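Local atomic coordinates of hypothetical protein (PDB entry 2GSL), a protein that is possibly a ribonuclease involved in RNA processing, with an all-helical ribonuclease III domain that binds magnesium. Residues K8-L18 / E71-A79; A54-I64 / E95-I105. All coordinates share one frame; numbering follows the deposited sequence.

Contact 1. Residues K8-L18 / E71-A79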
loop_
_atom_site.group_PDB
_atom_site.type_symbol
_atom_site.label_atom_id
_atom_site.label_comp_id
_atom_site.label_asym_id
_atom_site.label_seq_id
_atom_site.Cartn_x
_atom_site.Cartn_y
_atom_site.Cartn_z
ATOM N N LYS A 8 -7.882 15.837 12.459
ATOM C CA LYS A 8 -8.893 14.822 12.769
ATOM C C LYS A 8 -9.501 14.253 11.487
ATOM O O LYS A 8 -9.438 14.881 10.429
ATOM C CB LYS A 8 -10.004 15.418 13.650
ATOM C CG LYS A 8 -10.966 14.381 14.238
ATOM C CD LYS A 8 -10.220 13.377 15.118
ATOM C CE LYS A 8 -11.149 12.332 15.716
ATOM N NZ LYS A 8 -10.402 11.355 16.557
ATOM N N ASP A 9 -10.083 13.061 11.593
ATOM C CA ASP A 9 -10.701 12.390 10.453
ATOM C C ASP A 9 -11.814 13.232 9.863
ATOM O O ASP A 9 -12.248 13.005 8.733
ATOM C CB ASP A 9 -11.272 11.035 10.870
ATOM C CG ASP A 9 -10.262 10.180 11.602
ATOM O OD1 ASP A 9 -9.088 10.144 11.171
ATOM O OD2 ASP A 9 -10.644 9.535 12.603
ATOM N N ILE A 10 -12.288 14.191 10.644
ATOM C CA ILE A 10 -13.345 15.074 10.189
ATOM C C ILE A 10 -12.817 16.495 10.196
ATOM O O ILE A 10 -13.391 17.371 9.555
ATOM C CB ILE A 10 -14.597 14.989 11.102
ATOM C CG1 ILE A 10 -14.274 15.511 12.505
ATOM C CG2 ILE A 10 -15.085 13.539 11.175
ATOM C CD1 ILE A 10 -15.490 15.643 13.400
ATOM N N ARG A 11 -11.718 16.715 10.917
ATOM C CA ARG A 11 -11.113 18.044 11.021
ATOM C C ARG A 11 -10.930 18.657 9.644
ATOM O O ARG A 11 -11.168 19.850 9.447
ATOM C CB ARG A 11 -9.752 17.972 11.720
ATOM C CG ARG A 11 -9.150 19.334 12.067
ATOM C CD ARG A 11 -9.883 19.994 13.234
ATOM N NE ARG A 11 -9.295 21.281 13.596
ATOM C CZ ARG A 11 -9.614 21.970 14.687
ATOM N NH1 ARG A 11 -9.025 23.133 14.930
ATOM N NH2 ARG A 11 -10.515 21.495 15.541
ATOM N N ASP A 12 -10.497 17.839 8.694
ATOM C CA ASP A 12 -10.300 18.317 7.335
ATOM C C ASP A 12 -9.887 17.143 6.450
ATOM O O ASP A 12 -8.957 17.250 5.652
ATOM C CB ASP A 12 -9.236 19.438 7.320
ATOM C CG ASP A 12 -9.456 20.466 6.200
ATOM O OD1 ASP A 12 -10.604 20.927 6.018
ATOM O OD2 ASP A 12 -8.472 20.829 5.517
ATOM N N TYR A 13 -10.578 16.014 6.610
ATOM C CA TYR A 13 -10.305 14.821 5.803
ATOM C C TYR A 13 -11.554 14.377 5.038
ATOM O O TYR A 13 -12.566 14.016 5.637
ATOM C CB TYR A 13 -9.818 13.661 6.680
ATOM C CG TYR A 13 -8.313 13.511 6.758
ATOM C CD1 TYR A 13 -7.637 13.677 7.963
ATOM C CD2 TYR A 13 -7.566 13.192 5.631
ATOM C CE1 TYR A 13 -6.257 13.531 8.044
ATOM C CE2 TYR A 13 -6.181 13.041 5.705
ATOM C CZ TYR A 13 -5.535 13.212 6.914
ATOM O OH TYR A 13 -4.169 13.061 6.995
ATOM N N SER A 14 -11.488 14.407 3.711
ATOM C CA SER A 14 -12.624 13.992 2.898
ATOM C C SER A 14 -12.626 12.470 2.804
ATOM O O SER A 14 -11.585 11.823 2.960
ATOM C CB SER A 14 -12.518 14.558 1.491
ATOM O OG SER A 14 -11.596 13.793 0.740
ATOM N N GLY A 15 -13.793 11.898 2.538
ATOM C CA GLY A 15 -13.890 10.453 2.429
ATOM C C GLY A 15 -13.058 9.921 1.279
ATOM O O GLY A 15 -12.703 8.744 1.249
ATOM N N LEU A 16 -12.737 10.803 0.343
ATOM C CA LEU A 16 -11.961 10.438 -0.824
ATOM C C LEU A 16 -10.487 10.406 -0.494
ATOM O O LEU A 16 -9.711 9.696 -1.126
ATOM C CB LEU A 16 -12.205 11.449 -1.929
ATOM C CG LEU A 16 -12.377 10.840 -3.308
ATOM C CD1 LEU A 16 -13.485 9.798 -3.273
ATOM C CD2 LEU A 16 -12.699 11.941 -4.299
ATOM N N GLU A 17 -10.093 11.206 0.483
ATOM C CA GLU A 17 -8.698 11.232 0.879
ATOM C C GLU A 17 -8.365 10.009 1.706
ATOM O O GLU A 17 -7.295 9.424 1.559
ATOM C CB GLU A 17 -8.396 12.494 1.663
ATOM C CG GLU A 17 -8.106 13.647 0.752
ATOM C CD GLU A 17 -8.132 14.958 1.480
ATOM O OE1 GLU A 17 -9.178 15.245 2.109
ATOM O OE2 GLU A 17 -7.117 15.692 1.415
ATOM N N LEU A 18 -9.294 9.625 2.575
ATOM C CA LEU A 18 -9.095 8.457 3.411
ATOM C C LEU A 18 -9.081 7.211 2.536
ATOM O O LEU A 18 -8.197 6.366 2.653
ATOM C CB LEU A 18 -10.212 8.355 4.454
ATOM C CG LEU A 18 -10.344 9.543 5.418
ATOM C CD1 LEU A 18 -11.686 9.458 6.116
ATOM C CD2 LEU A 18 -9.194 9.544 6.438
ATOM N N GLU A 71 -18.166 6.119 15.459
ATOM C CA GLU A 71 -17.238 6.990 14.736
ATOM C C GLU A 71 -16.947 6.520 13.308
ATOM O O GLU A 71 -16.811 7.332 12.387
ATOM C CB GLU A 71 -15.930 7.103 15.528
ATOM C CG GLU A 71 -14.755 7.706 14.770
ATOM C CD GLU A 71 -13.503 7.798 15.632
ATOM O OE1 GLU A 71 -13.151 6.793 16.304
ATOM O OE2 GLU A 71 -12.864 8.876 15.628
ATOM N N PHE A 72 -16.860 5.207 13.133
ATOM C CA PHE A 72 -16.575 4.623 11.836
ATOM C C PHE A 72 -17.806 4.533 10.962
ATOM O O PHE A 72 -17.742 4.783 9.758
ATOM C CB PHE A 72 -15.955 3.243 12.029
ATOM C CG PHE A 72 -14.635 3.286 12.718
ATOM C CD1 PHE A 72 -14.419 2.574 13.888
ATOM C CD2 PHE A 72 -13.616 4.091 12.223
ATOM C CE1 PHE A 72 -13.199 2.672 14.559
ATOM C CE2 PHE A 72 -12.400 4.198 12.881
ATOM C CZ PHE A 72 -12.187 3.493 14.047
ATOM N N LYS A 73 -18.928 4.167 11.566
ATOM C CA LYS A 73 -20.173 4.055 10.827
ATOM C C LYS A 73 -20.455 5.367 10.085
ATOM O O LYS A 73 -20.934 5.358 8.947
ATOM C CB LYS A 73 -21.327 3.738 11.782
ATOM C CG LYS A 73 -21.223 2.399 12.500
ATOM C CD LYS A 73 -22.538 2.064 13.196
ATOM C CE LYS A 73 -22.661 0.568 13.480
ATOM N NZ LYS A 73 -24.024 0.187 13.992
ATOM N N VAL A 74 -20.144 6.489 10.742
ATOM C CA VAL A 74 -20.335 7.828 10.180
ATOM C C VAL A 74 -19.471 7.994 8.929
ATOM O O VAL A 74 -19.972 8.330 7.847
ATOM C CB VAL A 74 -19.951 8.939 11.225
ATOM C CG1 VAL A 74 -20.127 10.335 10.625
ATOM C CG2 VAL A 74 -20.821 8.814 12.472
ATOM N N ILE A 75 -18.170 7.755 9.091
ATOM C CA ILE A 75 -17.215 7.865 7.996
ATOM C C ILE A 75 -17.664 7.001 6.828
ATOM O O ILE A 75 -17.691 7.449 5.677
ATOM C CB ILE A 75 -15.816 7.425 8.447
ATOM C CG1 ILE A 75 -15.336 8.354 9.555
ATOM C CG2 ILE A 75 -14.853 7.432 7.267
ATOM C CD1 ILE A 75 -13.962 8.042 10.055
ATOM N N GLY A 76 -18.031 5.762 7.133
ATOM C CA GLY A 76 -18.485 4.864 6.094
ATOM C C GLY A 76 -19.657 5.436 5.324
ATOM O O GLY A 76 -19.648 5.454 4.093
ATOM N N LYS A 77 -20.659 5.926 6.050
ATOM C CA LYS A 77 -21.866 6.481 5.437
ATOM C C LYS A 77 -21.619 7.684 4.535
ATOM O O LYS A 77 -22.016 7.663 3.371
ATOM C CB LYS A 77 -22.889 6.850 6.524
ATOM C CG LYS A 77 -24.333 7.025 6.023
ATOM C CD LYS A 77 -24.603 8.406 5.420
ATOM C CE LYS A 77 -24.951 9.449 6.488
ATOM N NZ LYS A 77 -26.320 9.275 7.068
ATOM N N ARG A 78 -20.978 8.728 5.062
ATOM C CA ARG A 78 -20.719 9.923 4.263
ATOM C C ARG A 78 -19.887 9.582 3.048
ATOM O O ARG A 78 -19.975 10.247 2.018
ATOM C CB ARG A 78 -20.001 11.009 5.078
ATOM C CG ARG A 78 -18.582 10.674 5.515
ATOM C CD ARG A 78 -17.706 11.942 5.660
ATOM N NE ARG A 78 -16.807 11.878 6.821
ATOM C CZ ARG A 78 -15.576 12.383 6.858
ATOM N NH1 ARG A 78 -15.071 12.993 5.795
ATOM N NH2 ARG A 78 -14.853 12.285 7.968
ATOM N N ALA A 79 -19.082 8.532 3.180
ATOM C CA ALA A 79 -18.215 8.071 2.099
ATOM C C ALA A 79 -19.021 7.414 0.973
ATOM O O ALA A 79 -18.647 7.514 -0.192
ATOM C CB ALA A 79 -17.174 7.092 2.648
#

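Contact 2. Residues A54-I64 / E95-I105. With MG (magnesium ion), chain G.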
loop_
_atom_site.group_PDB
_atom_site.type_symbol
_atom_site.label_atom_id
_atom_site.label_comp_id
_atom_site.label_asym_id
_atom_site.label_seq_id
_atom_site.Cartn_x
_atom_site.Cartn_y
_atom_site.Cartn_z
ATOM N N ALA A 54 -13.429 -3.817 -6.188
ATOM C CA ALA A 54 -14.609 -3.195 -5.582
ATOM C C ALA A 54 -15.689 -4.191 -5.162
ATOM O O ALA A 54 -16.255 -4.064 -4.069
ATOM C CB ALA A 54 -15.201 -2.145 -6.518
ATOM N N LYS A 55 -15.972 -5.184 -6.002
ATOM C CA LYS A 55 -17.001 -6.163 -5.647
ATOM C C LYS A 55 -16.714 -6.836 -4.309
ATOM O O LYS A 55 -17.621 -6.988 -3.480
ATOM C CB LYS A 55 -17.153 -7.233 -6.735
ATOM C CG LYS A 55 -17.774 -6.713 -8.023
ATOM C CD LYS A 55 -17.813 -7.794 -9.087
ATOM C CE LYS A 55 -18.916 -8.825 -8.811
ATOM N NZ LYS A 55 -20.294 -8.224 -8.932
ATOM N N TYR A 56 -15.462 -7.233 -4.089
ATOM C CA TYR A 56 -15.113 -7.890 -2.833
ATOM C C TYR A 56 -15.146 -6.923 -1.644
ATOM O O TYR A 56 -15.835 -7.172 -0.655
ATOM C CB TYR A 56 -13.743 -8.574 -2.936
ATOM C CG TYR A 56 -13.464 -9.521 -1.785
ATOM C CD1 TYR A 56 -12.864 -9.063 -0.615
ATOM C CD2 TYR A 56 -13.878 -10.857 -1.836
ATOM C CE1 TYR A 56 -12.687 -9.894 0.475
ATOM C CE2 TYR A 56 -13.705 -11.702 -0.745
ATOM C CZ TYR A 56 -13.112 -11.208 0.413
ATOM O OH TYR A 56 -12.976 -12.014 1.526
ATOM N N GLN A 57 -14.423 -5.813 -1.723
ATOM C CA GLN A 57 -14.448 -4.885 -0.599
ATOM C C GLN A 57 -15.901 -4.596 -0.207
ATOM O O GLN A 57 -16.209 -4.421 0.977
ATOM C CB GLN A 57 -13.740 -3.589 -0.956
ATOM C CG GLN A 57 -12.588 -3.792 -1.882
ATOM C CD GLN A 57 -11.591 -2.671 -1.806
ATOM O OE1 GLN A 57 -10.954 -2.476 -0.771
ATOM N NE2 GLN A 57 -11.441 -1.921 -2.898
ATOM N N SER A 58 -16.792 -4.568 -1.200
ATOM C CA SER A 58 -18.216 -4.310 -0.971
ATOM C C SER A 58 -18.856 -5.385 -0.091
ATOM O O SER A 58 -19.710 -5.088 0.750
ATOM C CB SER A 58 -18.971 -4.224 -2.308
ATOM O OG SER A 58 -20.373 -4.058 -2.097
ATOM N N LEU A 59 -18.458 -6.635 -0.290
ATOM C CA LEU A 59 -19.005 -7.703 0.529
ATOM C C LEU A 59 -18.488 -7.482 1.930
ATOM O O LEU A 59 -19.221 -7.655 2.903
ATOM C CB LEU A 59 -18.541 -9.071 0.036
ATOM C CG LEU A 59 -19.201 -9.599 -1.240
ATOM C CD1 LEU A 59 -18.666 -10.996 -1.552
ATOM C CD2 LEU A 59 -20.722 -9.640 -1.047
ATOM N N ILE A 60 -17.221 -7.090 2.028
ATOM C CA ILE A 60 -16.631 -6.843 3.327
ATOM C C ILE A 60 -17.428 -5.772 4.048
ATOM O O ILE A 60 -17.966 -6.006 5.130
ATOM C CB ILE A 60 -15.168 -6.370 3.214
ATOM C CG1 ILE A 60 -14.302 -7.490 2.641
ATOM C CG2 ILE A 60 -14.643 -5.958 4.590
ATOM C CD1 ILE A 60 -14.254 -8.727 3.513
ATOM N N TYR A 61 -17.517 -4.595 3.438
ATOM C CA TYR A 61 -18.251 -3.493 4.050
ATOM C C TYR A 61 -19.624 -3.949 4.548
ATOM O O TYR A 61 -19.936 -3.804 5.721
ATOM C CB TYR A 61 -18.374 -2.331 3.050
ATOM C CG TYR A 61 -19.228 -1.178 3.523
ATOM C CD1 TYR A 61 -20.603 -1.195 3.343
ATOM C CD2 TYR A 61 -18.663 -0.082 4.172
ATOM C CE1 TYR A 61 -21.400 -0.157 3.796
ATOM C CE2 TYR A 61 -19.450 0.969 4.638
ATOM C CZ TYR A 61 -20.823 0.923 4.448
ATOM O OH TYR A 61 -21.633 1.931 4.928
ATOM N N LYS A 62 -20.428 -4.535 3.673
ATOM C CA LYS A 62 -21.750 -4.978 4.080
ATOM C C LYS A 62 -21.763 -6.027 5.187
ATOM O O LYS A 62 -22.766 -6.171 5.887
ATOM C CB LYS A 62 -22.526 -5.458 2.858
ATOM C CG LYS A 62 -22.718 -4.338 1.857
ATOM C CD LYS A 62 -23.197 -4.817 0.498
ATOM C CE LYS A 62 -24.624 -5.292 0.522
ATOM N NZ LYS A 62 -25.099 -5.541 -0.863
ATOM N N LYS A 63 -20.653 -6.740 5.370
ATOM C CA LYS A 63 -20.583 -7.756 6.417
ATOM C C LYS A 63 -20.078 -7.215 7.751
ATOM O O LYS A 63 -20.217 -7.882 8.775
ATOM C CB LYS A 63 -19.694 -8.929 5.980
ATOM C CG LYS A 63 -20.252 -9.732 4.796
ATOM C CD LYS A 63 -19.280 -10.818 4.343
ATOM C CE LYS A 63 -19.168 -11.953 5.363
ATOM N NZ LYS A 63 -20.387 -12.834 5.408
ATOM N N ILE A 64 -19.500 -6.015 7.752
ATOM C CA ILE A 64 -18.993 -5.448 8.999
ATOM C C ILE A 64 -19.697 -4.175 9.450
ATOM O O ILE A 64 -19.978 -4.012 10.631
ATOM C CB ILE A 64 -17.473 -5.158 8.922
ATOM C CG1 ILE A 64 -17.189 -4.091 7.872
ATOM C CG2 ILE A 64 -16.718 -6.417 8.591
ATOM C CD1 ILE A 64 -15.718 -3.732 7.790
ATOM N N GLU A 95 -21.874 -0.781 -5.220
ATOM C CA GLU A 95 -20.707 -1.562 -4.832
ATOM C C GLU A 95 -19.436 -0.726 -4.812
ATOM O O GLU A 95 -18.604 -0.847 -3.904
ATOM C CB GLU A 95 -20.534 -2.751 -5.780
ATOM C CG GLU A 95 -21.717 -3.698 -5.755
ATOM C CD GLU A 95 -21.551 -4.908 -6.653
ATOM O OE1 GLU A 95 -22.433 -5.793 -6.592
ATOM O OE2 GLU A 95 -20.556 -4.985 -7.413
ATOM N N TYR A 96 -19.293 0.131 -5.812
ATOM C CA TYR A 96 -18.125 0.987 -5.908
ATOM C C TYR A 96 -18.100 1.921 -4.695
ATOM O O TYR A 96 -17.065 2.094 -4.050
ATOM C CB TYR A 96 -18.184 1.785 -7.211
ATOM C CG TYR A 96 -16.905 2.504 -7.532
ATOM C CD1 TYR A 96 -16.653 3.786 -7.038
ATOM C CD2 TYR A 96 -15.913 1.876 -8.275
ATOM C CE1 TYR A 96 -15.431 4.420 -7.279
ATOM C CE2 TYR A 96 -14.699 2.494 -8.516
ATOM C CZ TYR A 96 -14.458 3.759 -8.017
ATOM O OH TYR A 96 -13.224 4.327 -8.233
ATOM N N LYS A 97 -19.251 2.508 -4.382
ATOM C CA LYS A 97 -19.354 3.405 -3.248
ATOM C C LYS A 97 -18.966 2.671 -1.961
ATOM O O LYS A 97 -18.100 3.130 -1.215
ATOM C CB LYS A 97 -20.777 3.973 -3.153
ATOM C CG LYS A 97 -21.126 4.929 -4.307
ATOM C CD LYS A 97 -22.614 4.894 -4.682
ATOM C CE LYS A 97 -23.541 5.508 -3.614
ATOM N NZ LYS A 97 -23.664 7.008 -3.654
ATOM N N GLU A 98 -19.586 1.527 -1.706
ATOM C CA GLU A 98 -19.273 0.763 -0.508
ATOM C C GLU A 98 -17.809 0.346 -0.498
ATOM O O GLU A 98 -17.230 0.113 0.559
ATOM C CB GLU A 98 -20.172 -0.464 -0.416
ATOM C CG GLU A 98 -21.582 -0.141 0.044
ATOM C CD GLU A 98 -22.559 -1.264 -0.248
ATOM O OE1 GLU A 98 -23.735 -1.168 0.196
ATOM O OE2 GLU A 98 -22.152 -2.239 -0.931
ATOM N N ALA A 99 -17.208 0.276 -1.680
ATOM C CA ALA A 99 -15.806 -0.090 -1.786
ATOM C C ALA A 99 -14.946 1.064 -1.280
ATOM O O ALA A 99 -13.887 0.868 -0.671
ATOM C CB ALA A 99 -15.458 -0.411 -3.236
ATOM N N THR A 100 -15.411 2.275 -1.556
ATOM C CA THR A 100 -14.731 3.494 -1.135
ATOM C C THR A 100 -14.982 3.726 0.347
ATOM O O THR A 100 -14.099 4.147 1.085
ATOM C CB THR A 100 -15.271 4.682 -1.899
ATOM O OG1 THR A 100 -15.123 4.436 -3.301
ATOM C CG2 THR A 100 -14.514 5.949 -1.510
ATOM N N ALA A 101 -16.206 3.453 0.772
ATOM C CA ALA A 101 -16.562 3.629 2.159
ATOM C C ALA A 101 -15.687 2.696 2.989
ATOM O O ALA A 101 -15.214 3.062 4.070
ATOM C CB ALA A 101 -18.041 3.312 2.369
ATOM N N LEU A 102 -15.477 1.486 2.476
ATOM C CA LEU A 102 -14.648 0.507 3.166
ATOM C C LEU A 102 -13.204 1.014 3.226
ATOM O O LEU A 102 -12.584 0.988 4.288
ATOM C CB LEU A 102 -14.726 -0.857 2.452
ATOM C CG LEU A 102 -14.026 -2.145 2.941
ATOM C CD1 LEU A 102 -12.573 -2.133 2.516
ATOM C CD2 LEU A 102 -14.173 -2.307 4.425
ATOM N N GLU A 103 -12.670 1.501 2.110
ATOM C CA GLU A 103 -11.294 2.002 2.121
ATOM C C GLU A 103 -11.183 3.291 2.936
ATOM O O GLU A 103 -10.093 3.683 3.351
ATOM C CB GLU A 103 -10.784 2.266 0.695
ATOM C CG GLU A 103 -10.844 1.071 -0.222
ATOM C CD GLU A 103 -10.106 1.282 -1.523
ATOM O OE1 GLU A 103 -9.283 0.400 -1.868
ATOM O OE2 GLU A 103 -10.338 2.309 -2.213
ATOM N N ALA A 104 -12.313 3.947 3.157
ATOM C CA ALA A 104 -12.324 5.182 3.914
ATOM C C ALA A 104 -12.195 4.825 5.383
ATOM O O ALA A 104 -11.428 5.440 6.119
ATOM C CB ALA A 104 -13.618 5.939 3.661
ATOM N N ILE A 105 -12.954 3.823 5.807
ATOM C CA ILE A 105 -12.901 3.370 7.189
ATOM C C ILE A 105 -11.504 2.818 7.497
ATOM O O ILE A 105 -10.907 3.182 8.502
ATOM C CB ILE A 105 -13.942 2.284 7.455
ATOM C CG1 ILE A 105 -15.339 2.887 7.330
ATOM C CG2 ILE A 105 -13.721 1.684 8.831
ATOM C CD1 ILE A 105 -16.444 1.863 7.353
HETATM MG MG MG G . -9.397 0.221 -4.204
HETATM O O HOH W 1 -9.275 2.437 -4.760
HETATM O O HOH W 2 -8.419 -1.889 -3.823
HETATM O O HOH W 3 -8.509 0.067 -6.373
#

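Contact 1. Residues K8-L18 / E71-A79
Gly15, the first residue of helix 15-34, brings its CA within 4.9 Å of Ala79 CA, and the loop before it runs along helix 70-80. Arg78 is the main side chain of the contact. Its CG lies between the backbone N and the carbonyl carbon (chi1 67°), and the chain bends at chi3 to reach the loop. The guanidinium meets two loop carbonyls with its edge. Arg78 NH1 gives a nearly straight hydrogen bond to Tyr13 O (2.7 Å, 172°), in the carbonyl plane. Arg78 NH2 bonds Asp9 O at 2.8 Å, from above the carbonyl plane. Both acceptors lie in the guanidinium plane, so the pair fixes its rotation. Ile10 CG2, in a poorly ordered residue, lies obliquely by Arg78 NH2. Lys8 NZ makes a long salt bridge with Glu71 OE2 (3.6 Å), but Lys8 is poorly ordered. Leu18 CD1 meets Ile75 CG2 at 3.9 Å, the side chains crossing at about a right angle. Ser14 N-caps helix 15-34 and forms a capping box with Glu17. Its OG accepts from Glu17 N, while Glu17 OE1 accepts from Ser14 N. Tyr13 OH hydrogen-bonds Leu35 O of the second subunit, so the loop also reaches the dimer partner. Helix 93-111 packs against both segments, with Leu111 against Tyr13 and Leu18 and Ala108 against Ile75.

Contact 2. Residues A54-I64 / E95-I105
Tyr61 and Leu102 interlock as knobs into holes where segment 54-64 crosses segment 95-105 at 67°, their axes 7.6 Å apart at closest approach. Tyr61 sits among Glu98, Ala101, Leu102 and Ile105. Its CG is anti to the backbone N (chi1 175°), which sends the ring across the second helix. Glu98 CA lies over one ring face, and Ala101 CB touches Tyr61 CE2 at 3.6 Å. Leu102 enters the hole between Gln57, Ile60, Tyr61 and Ile64, with Leu102 CD2 against Ile60 CG2 (3.7 Å). Glu98 crosses Tyr61 at about a right angle, its carboxylate tilted 23° from the ring plane. Ser58 OG donates to Glu98 OE2 at 2.8 Å, nearly along the C-O axis. Lys80 forms a salt bridge with Glu98 OE1. Near the start of both segments, Lys55 NZ forms a salt bridge with Glu95 OE2 (3.6 Å). Towards the metal, the Gln57 amide stands almost perpendicular to the Glu103 carboxylate, and Gln57 NE2 gives Glu103 OE1 a weak hydrogen bond (3.3 Å). The same OE1 binds magnesium, and Glu103 OE2 accepts from a metal-bound water. Asp23, the probable active-site residue, binds the ion from helix 15-34. Acidic residues holding magnesium on a helical scaffold are characteristic of the ribonuclease III catalytic domain.

The centres of contacts 1 and 2 lie about 14 Å apart, and the two touch directly. Contact 1 is near the edge of the chain, while contact 2 is close to its centre. Their segments alternate in sequence: 8-18, 54-64, 71-79, then 95-105. Helix 93-111 joins them. Ala79 and Gly76 pack on Ala101, while Gly15 and Leu18 pack on Ala104. Helix 70-80 and the start of helix 15-34 thus both pack on helix 93-111. Helix 15-34, which begins in contact 1, also carries Asp23 to the magnesium bound by Glu103 of contact 2. The peripheral packing and the metal site share helix 15-34, and helix 93-111 lies against both segments of contact 1.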